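Local coordinates for protein alpha,alpha-trehalose-phosphate synthase (UDP-forming) (Burkholderia xenovorans, PDB 5V0T) that is a GT-B-fold glycosyltransferase of family 20 that binds uridine-5'-diphosphate and 6-O-phosphono-alpha-D-glucopyranose, at residues A[142-147]-A[180-185]; A[216-221]-A[231-236]; A[294-299]-A[337-342]. All coordinates share one frame; numbering follows the deposited sequence. Where two conformers were deposited one is given.

Interaction 1 (A[142-147]-A[180-185])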
loop_
_atom_site.group_PDB
_atom_site.type_symbol
_atom_site.label_atom_id
_atom_site.label_comp_id
_atom_site.label_asym_id
_atom_site.label_seq_id
_atom_site.Cartn_x
_atom_site.Cartn_y
_atom_site.Cartn_z
ATOM N N HIS A 142 -10.293 2.075 6.945
ATOM C CA HIS A 142 -11.492 1.396 7.439
ATOM C C HIS A 142 -11.844 1.832 8.847
ATOM O O HIS A 142 -13.007 1.731 9.263
ATOM C CB HIS A 142 -11.294 -0.124 7.448
ATOM C CG HIS A 142 -10.618 -0.657 6.231
ATOM N ND1 HIS A 142 -9.255 -0.554 6.030
ATOM C CD2 HIS A 142 -11.111 -1.316 5.155
ATOM C CE1 HIS A 142 -8.943 -1.105 4.871
ATOM N NE2 HIS A 142 -10.049 -1.580 4.323
ATOM N N LEU A 143 -10.857 2.295 9.603
ATOM C CA LEU A 143 -10.972 2.390 11.057
ATOM C C LEU A 143 -10.796 3.825 11.558
ATOM O O LEU A 143 -10.434 4.048 12.714
ATOM C CB LEU A 143 -9.974 1.427 11.715
ATOM C CG LEU A 143 -10.243 -0.041 11.354
ATOM C CD1 LEU A 143 -9.106 -0.927 11.813
ATOM C CD2 LEU A 143 -11.559 -0.506 11.974
ATOM N N ILE A 144 -11.082 4.806 10.700
ATOM C CA ILE A 144 -11.036 6.223 11.092
ATOM C C ILE A 144 -11.876 6.515 12.340
ATOM O O ILE A 144 -11.406 7.275 13.201
ATOM C CB ILE A 144 -11.449 7.113 9.911
ATOM C CG1 ILE A 144 -10.331 7.115 8.850
ATOM C CG2 ILE A 144 -11.794 8.560 10.374
ATOM C CD1 ILE A 144 -10.758 7.708 7.478
ATOM N N PRO A 145 -13.081 5.957 12.521
ATOM C CA PRO A 145 -13.867 6.250 13.735
ATOM C C PRO A 145 -13.453 5.487 14.986
ATOM O O PRO A 145 -14.141 5.612 16.000
ATOM C CB PRO A 145 -15.301 5.842 13.337
ATOM C CG PRO A 145 -15.279 5.714 11.821
ATOM C CD PRO A 145 -13.890 5.229 11.527
ATOM N N PHE A 146 -12.357 4.718 14.957
ATOM C CA PHE A 146 -12.096 3.730 16.002
ATOM C C PHE A 146 -11.729 4.370 17.336
ATOM O O PHE A 146 -12.160 3.890 18.387
ATOM C CB PHE A 146 -10.984 2.775 15.560
ATOM C CG PHE A 146 -11.029 1.439 16.248
ATOM C CD1 PHE A 146 -11.930 0.465 15.845
ATOM C CD2 PHE A 146 -10.169 1.151 17.299
ATOM C CE1 PHE A 146 -11.976 -0.774 16.483
ATOM C CE2 PHE A 146 -10.213 -0.092 17.943
ATOM C CZ PHE A 146 -11.123 -1.049 17.533
ATOM N N ALA A 147 -10.900 5.421 17.333
ATOM C CA ALA A 147 -10.549 6.054 18.606
ATOM C C ALA A 147 -11.782 6.649 19.265
ATOM O O ALA A 147 -11.984 6.508 20.479
ATOM C CB ALA A 147 -9.494 7.138 18.409
ATOM N N ARG A 180 -16.490 16.009 7.167
ATOM C CA ARG A 180 -16.303 16.678 8.452
ATOM C C ARG A 180 -16.383 15.693 9.612
ATOM O O ARG A 180 -15.600 15.786 10.563
ATOM C CB ARG A 180 -17.333 17.795 8.627
ATOM C CG ARG A 180 -17.213 18.541 9.958
ATOM C CD ARG A 180 -18.193 19.708 10.041
ATOM N NE ARG A 180 -18.116 20.403 11.324
ATOM C CZ ARG A 180 -17.345 21.462 11.564
ATOM N NH1 ARG A 180 -17.349 22.025 12.767
ATOM N NH2 ARG A 180 -16.570 21.962 10.605
ATOM N N GLU A 181 -17.322 14.744 9.549
ATOM C CA GLU A 181 -17.430 13.732 10.598
ATOM C C GLU A 181 -16.197 12.834 10.618
ATOM O O GLU A 181 -15.738 12.415 11.688
ATOM C CB GLU A 181 -18.698 12.893 10.399
ATOM C CG GLU A 181 -20.010 13.615 10.678
ATOM C CD GLU A 181 -20.367 14.698 9.644
ATOM O OE1 GLU A 181 -19.893 14.648 8.479
ATOM O OE2 GLU A 181 -21.131 15.620 10.014
ATOM N N LEU A 182 -15.656 12.521 9.440
ATOM C CA LEU A 182 -14.442 11.712 9.369
ATOM C C LEU A 182 -13.266 12.437 10.006
ATOM O O LEU A 182 -12.524 11.858 10.808
ATOM C CB LEU A 182 -14.123 11.360 7.911
ATOM C CG LEU A 182 -15.017 10.313 7.247
ATOM C CD1 LEU A 182 -14.778 10.282 5.742
ATOM C CD2 LEU A 182 -14.733 8.953 7.865
ATOM N N VAL A 183 -13.063 13.707 9.650
ATOM C CA VAL A 183 -11.896 14.403 10.185
ATOM C C VAL A 183 -12.060 14.658 11.677
ATOM O O VAL A 183 -11.095 14.580 12.442
ATOM C CB VAL A 183 -11.627 15.705 9.408
ATOM C CG1 VAL A 183 -10.467 16.466 10.048
ATOM C CG2 VAL A 183 -11.305 15.389 7.936
ATOM N N GLU A 184 -13.277 14.964 12.124
ATOM C CA GLU A 184 -13.477 15.119 13.561
ATOM C C GLU A 184 -13.152 13.825 14.298
ATOM O O GLU A 184 -12.486 13.843 15.341
ATOM C CB GLU A 184 -14.910 15.568 13.854
ATOM C CG GLU A 184 -15.186 15.684 15.341
ATOM C CD GLU A 184 -16.543 16.293 15.647
ATOM O OE1 GLU A 184 -16.715 16.805 16.770
ATOM O OE2 GLU A 184 -17.428 16.255 14.769
ATOM N N ALA A 185 -13.584 12.686 13.750
ATOM C CA ALA A 185 -13.255 11.395 14.350
ATOM C C ALA A 185 -11.744 11.176 14.411
ATOM O O ALA A 185 -11.226 10.650 15.406
ATOM C CB ALA A 185 -13.929 10.266 13.563
HETATM O O HOH W 1 -11.739 8.000 15.828
#
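Ile144 and Pro145, the two central residues of a type I beta turn running from Leu143 to Phe146, lie against Leu182 and Ala185 of helix 179-186. The turn is closed by Phe146 N, which bonds to Leu143 O at 3.0 Å, and Pro145 is the N-cap of helix 146-152. Ile144 makes its contact mainly through its CG2 branch. Ile144 CG2 stands 3.4 Å from Leu182 O and 3.9 Å from Leu182 CD2, so it meets both the helix backbone and a side chain. The first torsion explains the approach: with chi1 at -72°, CG1 lies beside the Ile144 backbone N and directs CD1 toward the same leucine methyl, at a slightly longer distance, which leaves CG2 anti to that nitrogen and pointing at Leu182. The two side chains cross at about a right angle, with Leu182 CD2 as their common meeting point.

Topology places these pieces in the Rossmann-like N-terminal half of the GT-B fold. Helix 146-152 connects the adjacent parallel strands 135-139 and 159-162, and helix 179-186 belongs to the next crossover, from 159-162 to 191-194. The contact therefore joins two consecutive beta-alpha-beta units. Next to Ile144, Ala185 points its CB at the turn, reaching Pro145 CA at 4.0 Å; the small methyl allows the backbones to come close, with the CA atoms of Pro145 and Ala185 5.2 Å apart.

No direct hydrogen bond crosses this buried contact. Instead a water donates to Ile144 O at 2.7 Å and to Ala185 O, also at 2.7 Å, giving both carbonyls a polar partner. Pro145 also touches Tyr115 and Trp116 of helix 109-126. His142 touches the bound 6-O-phosphono-alpha-D-glucopyranose, whereas the Ile144 side chain is about 11 Å from it.

Interaction 2 (A[216-221]-A[231-236])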
loop_
_atom_site.group_PDB
_atom_site.type_symbol
_atom_site.label_atom_id
_atom_site.label_comp_id
_atom_site.label_asym_id
_atom_site.label_seq_id
_atom_site.Cartn_x
_atom_site.Cartn_y
_atom_site.Cartn_z
ATOM N N ASP A 216 0.237 23.657 14.294
ATOM C CA ASP A 216 1.416 24.397 14.707
ATOM C C ASP A 216 2.635 23.489 14.771
ATOM O O ASP A 216 2.542 22.374 15.293
ATOM C CB ASP A 216 1.215 25.028 16.086
ATOM C CG ASP A 216 0.072 26.008 16.112
ATOM O OD1 ASP A 216 0.085 26.954 15.298
ATOM O OD2 ASP A 216 -0.838 25.822 16.945
ATOM N N PRO A 217 3.792 23.946 14.297
ATOM C CA PRO A 217 5.016 23.149 14.443
ATOM C C PRO A 217 5.406 23.008 15.909
ATOM O O PRO A 217 4.897 23.697 16.797
ATOM C CB PRO A 217 6.055 23.950 13.653
ATOM C CG PRO A 217 5.563 25.361 13.738
ATOM C CD PRO A 217 4.058 25.259 13.685
ATOM N N SER A 218 6.324 22.077 16.158
ATOM C CA SER A 218 6.839 21.837 17.499
ATOM C C SER A 218 8.318 21.488 17.420
ATOM O O SER A 218 8.815 21.009 16.396
ATOM C CB SER A 218 6.087 20.701 18.214
ATOM O OG SER A 218 6.612 19.426 17.845
ATOM N N ALA A 219 9.018 21.725 18.530
ATOM C CA ALA A 219 10.418 21.330 18.615
ATOM C C ALA A 219 10.567 19.818 18.749
ATOM O O ALA A 219 11.597 19.259 18.356
ATOM C CB ALA A 219 11.095 22.045 19.784
ATOM N N SER A 220 9.549 19.141 19.286
ATOM C CA SER A 220 9.618 17.689 19.424
ATOM C C SER A 220 9.648 17.006 18.062
ATOM O O SER A 220 10.325 15.987 17.884
ATOM C CB SER A 220 8.433 17.189 20.252
ATOM O OG SER A 220 8.566 15.812 20.555
ATOM N N GLY A 221 8.931 17.556 17.085
ATOM C CA GLY A 221 8.829 16.944 15.783
ATOM C C GLY A 221 7.425 17.002 15.214
ATOM O O GLY A 221 7.172 17.665 14.200
ATOM N N THR A 231 -7.266 18.567 21.107
ATOM C CA THR A 231 -5.842 18.800 20.895
ATOM C C THR A 231 -5.161 17.461 20.651
ATOM O O THR A 231 -5.372 16.509 21.409
ATOM C CB THR A 231 -5.200 19.489 22.109
ATOM O OG1 THR A 231 -5.823 20.758 22.331
ATOM C CG2 THR A 231 -3.718 19.701 21.875
ATOM N N LEU A 232 -4.339 17.387 19.607
ATOM C CA LEU A 232 -3.655 16.142 19.281
ATOM C C LEU A 232 -2.388 16.476 18.502
ATOM O O LEU A 232 -2.030 17.645 18.321
ATOM C CB LEU A 232 -4.571 15.195 18.497
ATOM C CG LEU A 232 -4.975 15.591 17.082
ATOM C CD1 LEU A 232 -5.224 14.313 16.288
ATOM C CD2 LEU A 232 -6.219 16.497 17.094
ATOM N N ARG A 233 -1.694 15.434 18.053
ATOM C CA ARG A 233 -0.426 15.565 17.350
ATOM C C ARG A 233 -0.508 14.845 16.011
ATOM O O ARG A 233 -1.257 13.876 15.861
ATOM C CB ARG A 233 0.737 14.985 18.173
ATOM C CG ARG A 233 0.866 15.547 19.594
ATOM C CD ARG A 233 1.342 16.996 19.605
ATOM N NE ARG A 233 2.741 17.142 19.203
ATOM C CZ ARG A 233 3.770 17.166 20.046
ATOM N NH1 ARG A 233 3.568 17.043 21.349
ATOM N NH2 ARG A 233 5.005 17.311 19.587
ATOM N N ALA A 234 0.288 15.306 15.043
ATOM C CA ALA A 234 0.270 14.700 13.717
ATOM C C ALA A 234 1.631 14.840 13.043
ATOM O O ALA A 234 2.270 15.888 13.144
ATOM C CB ALA A 234 -0.822 15.341 12.849
ATOM N N ALA A 235 2.064 13.785 12.347
ATOM C CA ALA A 235 3.371 13.794 11.696
ATOM C C ALA A 235 3.371 12.785 10.553
ATOM O O ALA A 235 2.410 12.038 10.355
ATOM C CB ALA A 235 4.498 13.488 12.688
ATOM N N ALA A 236 4.471 12.777 9.801
ATOM C CA ALA A 236 4.676 11.837 8.704
ATOM C C ALA A 236 5.676 10.765 9.121
ATOM O O ALA A 236 6.702 11.072 9.734
ATOM C CB ALA A 236 5.175 12.561 7.444
#
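Ser218 and Ser220 meet the end of the Arg233 side chain, and everything close in this contact, which buries 120 Å² as a whole, gathers round one atom, Arg233 NH2. Ser218 OG lies 3.2 Å from Arg233 NH2, obliquely to the guanidinium plane. Ser220 comes in differently: its CB sits 3.5 Å from Arg233 NH2, at the edge of the guanidinium and near its plane. The arginine gets there by folding, since its chain is bent at both chi2 (-71°) and chi3 (-70°), which brings the tip round to the loop although the side chain starts out obliquely to it.

The firmer polar links lie around Ser218 rather than across to the arginine. Gly221 N donates to Ser218 OG at 3.1 Å with an N-H...O angle of 148°, which makes an ST motif, and the same hydroxyl is hydrogen-bonded to Pro222 O. That carbonyl also receives a weak hydrogen bond from Arg233 NH2. One backbone oxygen just beyond the loop segment is thus shared by the serine and the arginine.

The side formed by Ser220 is loose: this residue is exposed and poorly ordered. Arg233 was modelled in two conformers, so the distances to its tip hold for one of them and the approach of Ser220 is best read as approximate.

Segment 216-221 leaves the end of strand 214-216 and leads through a loop to strand 223-227, its antiparallel neighbour. Strand 230-236 in turn runs antiparallel to 223-227 and, along its other edge, parallel to 191-194, where the Arg233 backbone bonds to Leu192; the buried Leu232 and Ala234 side chains touch Ile225 and Leu192 of these two flanking strands.

Interaction 3 (A[294-299]-A[337-342])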
loop_
_atom_site.group_PDB
_atom_site.type_symbol
_atom_site.label_atom_id
_atom_site.label_comp_id
_atom_site.label_asym_id
_atom_site.label_seq_id
_atom_site.Cartn_x
_atom_site.Cartn_y
_atom_site.Cartn_z
ATOM N N LEU A 294 6.623 1.973 -26.323
ATOM C CA LEU A 294 8.026 1.571 -26.467
ATOM C C LEU A 294 8.227 0.706 -27.710
ATOM O O LEU A 294 9.130 0.953 -28.521
ATOM C CB LEU A 294 8.489 0.822 -25.214
ATOM C CG LEU A 294 9.898 0.204 -25.286
ATOM C CD1 LEU A 294 10.962 1.308 -25.337
ATOM C CD2 LEU A 294 10.162 -0.770 -24.130
ATOM N N LEU A 295 7.377 -0.313 -27.879
ATOM C CA LEU A 295 7.501 -1.210 -29.018
ATOM C C LEU A 295 7.213 -0.496 -30.336
ATOM O O LEU A 295 7.854 -0.792 -31.355
ATOM C CB LEU A 295 6.575 -2.415 -28.826
ATOM C CG LEU A 295 6.857 -3.282 -27.588
ATOM C CD1 LEU A 295 5.902 -4.478 -27.495
ATOM C CD2 LEU A 295 8.328 -3.761 -27.562
ATOM N N GLU A 296 6.251 0.440 -30.348
ATOM C CA GLU A 296 5.942 1.183 -31.572
ATOM C C GLU A 296 7.151 1.953 -32.085
ATOM O O GLU A 296 7.406 1.994 -33.295
ATOM C CB GLU A 296 4.786 2.162 -31.329
ATOM C CG GLU A 296 3.419 1.513 -31.138
ATOM C CD GLU A 296 2.356 2.531 -30.752
ATOM O OE1 GLU A 296 2.723 3.694 -30.451
ATOM O OE2 GLU A 296 1.159 2.173 -30.765
ATOM N N HIS A 297 7.901 2.581 -31.177
ATOM C CA HIS A 297 8.965 3.502 -31.559
ATOM C C HIS A 297 10.345 2.862 -31.608
ATOM O O HIS A 297 11.251 3.439 -32.210
ATOM C CB HIS A 297 9.012 4.695 -30.590
ATOM C CG HIS A 297 7.818 5.596 -30.682
ATOM N ND1 HIS A 297 6.898 5.507 -31.705
ATOM C CD2 HIS A 297 7.395 6.605 -29.882
ATOM C CE1 HIS A 297 5.957 6.419 -31.530
ATOM N NE2 HIS A 297 6.237 7.100 -30.434
ATOM N N SER A 298 10.541 1.706 -30.991
ATOM C CA SER A 298 11.867 1.095 -30.952
ATOM C C SER A 298 11.761 -0.298 -31.558
ATOM O O SER A 298 11.419 -1.254 -30.863
ATOM C CB SER A 298 12.396 1.059 -29.534
ATOM O OG SER A 298 13.638 0.385 -29.492
ATOM N N THR A 299 12.030 -0.413 -32.862
ATOM C CA THR A 299 11.971 -1.733 -33.474
ATOM C C THR A 299 13.038 -2.655 -32.898
ATOM O O THR A 299 12.816 -3.869 -32.810
ATOM C CB THR A 299 12.095 -1.637 -34.995
ATOM O OG1 THR A 299 13.409 -1.185 -35.358
ATOM C CG2 THR A 299 11.050 -0.681 -35.550
ATOM N N GLY A 337 -1.480 -8.883 -29.617
ATOM C CA GLY A 337 -1.872 -9.149 -30.995
ATOM C C GLY A 337 -1.081 -8.334 -32.002
ATOM O O GLY A 337 -0.772 -8.809 -33.097
ATOM N N ARG A 338 -0.751 -7.093 -31.652
ATOM C CA ARG A 338 -0.061 -6.225 -32.603
ATOM C C ARG A 338 1.407 -6.603 -32.765
ATOM O O ARG A 338 1.961 -6.451 -33.854
ATOM C CB ARG A 338 -0.143 -4.758 -32.162
ATOM C CG ARG A 338 -1.518 -4.104 -32.204
ATOM C CD ARG A 338 -1.375 -2.646 -31.771
ATOM N NE ARG A 338 -0.646 -1.886 -32.787
ATOM C CZ ARG A 338 0.002 -0.744 -32.568
ATOM N NH1 ARG A 338 0.024 -0.202 -31.355
ATOM N NH2 ARG A 338 0.624 -0.141 -33.580
ATOM N N PHE A 339 2.062 -7.050 -31.707
ATOM C CA PHE A 339 3.512 -7.176 -31.725
ATOM C C PHE A 339 4.040 -8.593 -31.564
ATOM O O PHE A 339 5.230 -8.817 -31.812
ATOM C CB PHE A 339 4.122 -6.273 -30.641
ATOM C CG PHE A 339 4.001 -4.807 -30.964
ATOM C CD1 PHE A 339 4.877 -4.216 -31.865
ATOM C CD2 PHE A 339 2.996 -4.042 -30.408
ATOM C CE1 PHE A 339 4.767 -2.882 -32.188
ATOM C CE2 PHE A 339 2.876 -2.684 -30.733
ATOM C CZ PHE A 339 3.769 -2.111 -31.615
ATOM N N ALA A 340 3.206 -9.554 -31.175
ATOM C CA ALA A 340 3.679 -10.922 -30.972
ATOM C C ALA A 340 4.263 -11.534 -32.242
ATOM O O ALA A 340 3.928 -11.158 -33.368
ATOM C CB ALA A 340 2.542 -11.810 -30.460
ATOM N N GLU A 341 5.167 -12.492 -32.040
ATOM C CA GLU A 341 5.686 -13.352 -33.082
ATOM C C GLU A 341 5.463 -14.783 -32.621
ATOM O O GLU A 341 5.069 -15.021 -31.479
ATOM C CB GLU A 341 7.173 -13.064 -33.363
ATOM C CG GLU A 341 7.449 -11.586 -33.673
ATOM C CD GLU A 341 7.042 -11.187 -35.088
ATOM O OE1 GLU A 341 7.190 -9.996 -35.440
ATOM O OE2 GLU A 341 6.579 -12.060 -35.859
ATOM N N LEU A 342 5.691 -15.744 -33.522
ATOM C CA LEU A 342 5.483 -17.149 -33.171
ATOM C C LEU A 342 6.259 -17.559 -31.928
ATOM O O LEU A 342 5.847 -18.491 -31.233
ATOM C CB LEU A 342 5.896 -18.058 -34.328
ATOM C CG LEU A 342 5.113 -17.927 -35.632
ATOM C CD1 LEU A 342 5.705 -18.828 -36.667
ATOM C CD2 LEU A 342 3.634 -18.272 -35.401
#
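Leu295 and Phe339 meet face-on: Leu295 CB stands 3.8 Å from the centroid of the Phe339 ring and 9° off its normal, a CH-pi contact over the ring centre. Leu295 CD1 lies over the same face near the ring's attachment, 4.0 Å from Phe339 CG. Glu296 approaches the ring at its edge, with CG 3.7 Å from Phe339 CZ near the ring plane. Beyond CG the glutamate chain is extended, which carries the carboxylate past the ring to Arg338.

These residues belong to the C-terminal ends of helices 284-297 and 319-339, which lie in successive beta-alpha-beta units of the six-stranded parallel sheet, the second Rossmann-like half of the GT-B fold. Where the two helices end, the backbone leaves helical angles at Ser298 and Ala340.

On the outer side, Arg338 NH1 donates to Glu296 OE2 in a salt bridge of 2.7 Å, nearly straight at 171°, with the oxygen in the guanidinium plane and using its anti lone pair. A single N-H...O bond links the pair; with the planes 66° apart, the groups do not lie flat, side by side. Arg338 NH1 has a second acid partner in Glu292, while Phe339 CE2 lies over one guanidinium face, offset toward the rim.

In the fold
Along the chain the three contacts follow one another without overlap. Interactions 1 and 2 share the mixed eleven-stranded sheet of the N-terminal half: strand 191-194 follows helix 179-186 in sequence and pairs with strand 230-236. Their centres are 19 Å apart, with nearest atoms about 7 Å apart, so they do not touch. Interaction 3 belongs to the separate six-stranded parallel sheet; its centre lies 49 Å from that of interaction 1 and 53 Å from that of interaction 2, on the opposite side of the chain's centre. The set thus samples both halves of the GT-B architecture, and interaction 1 includes His142 of the 6-O-phosphono-alpha-D-glucopyranose pocket.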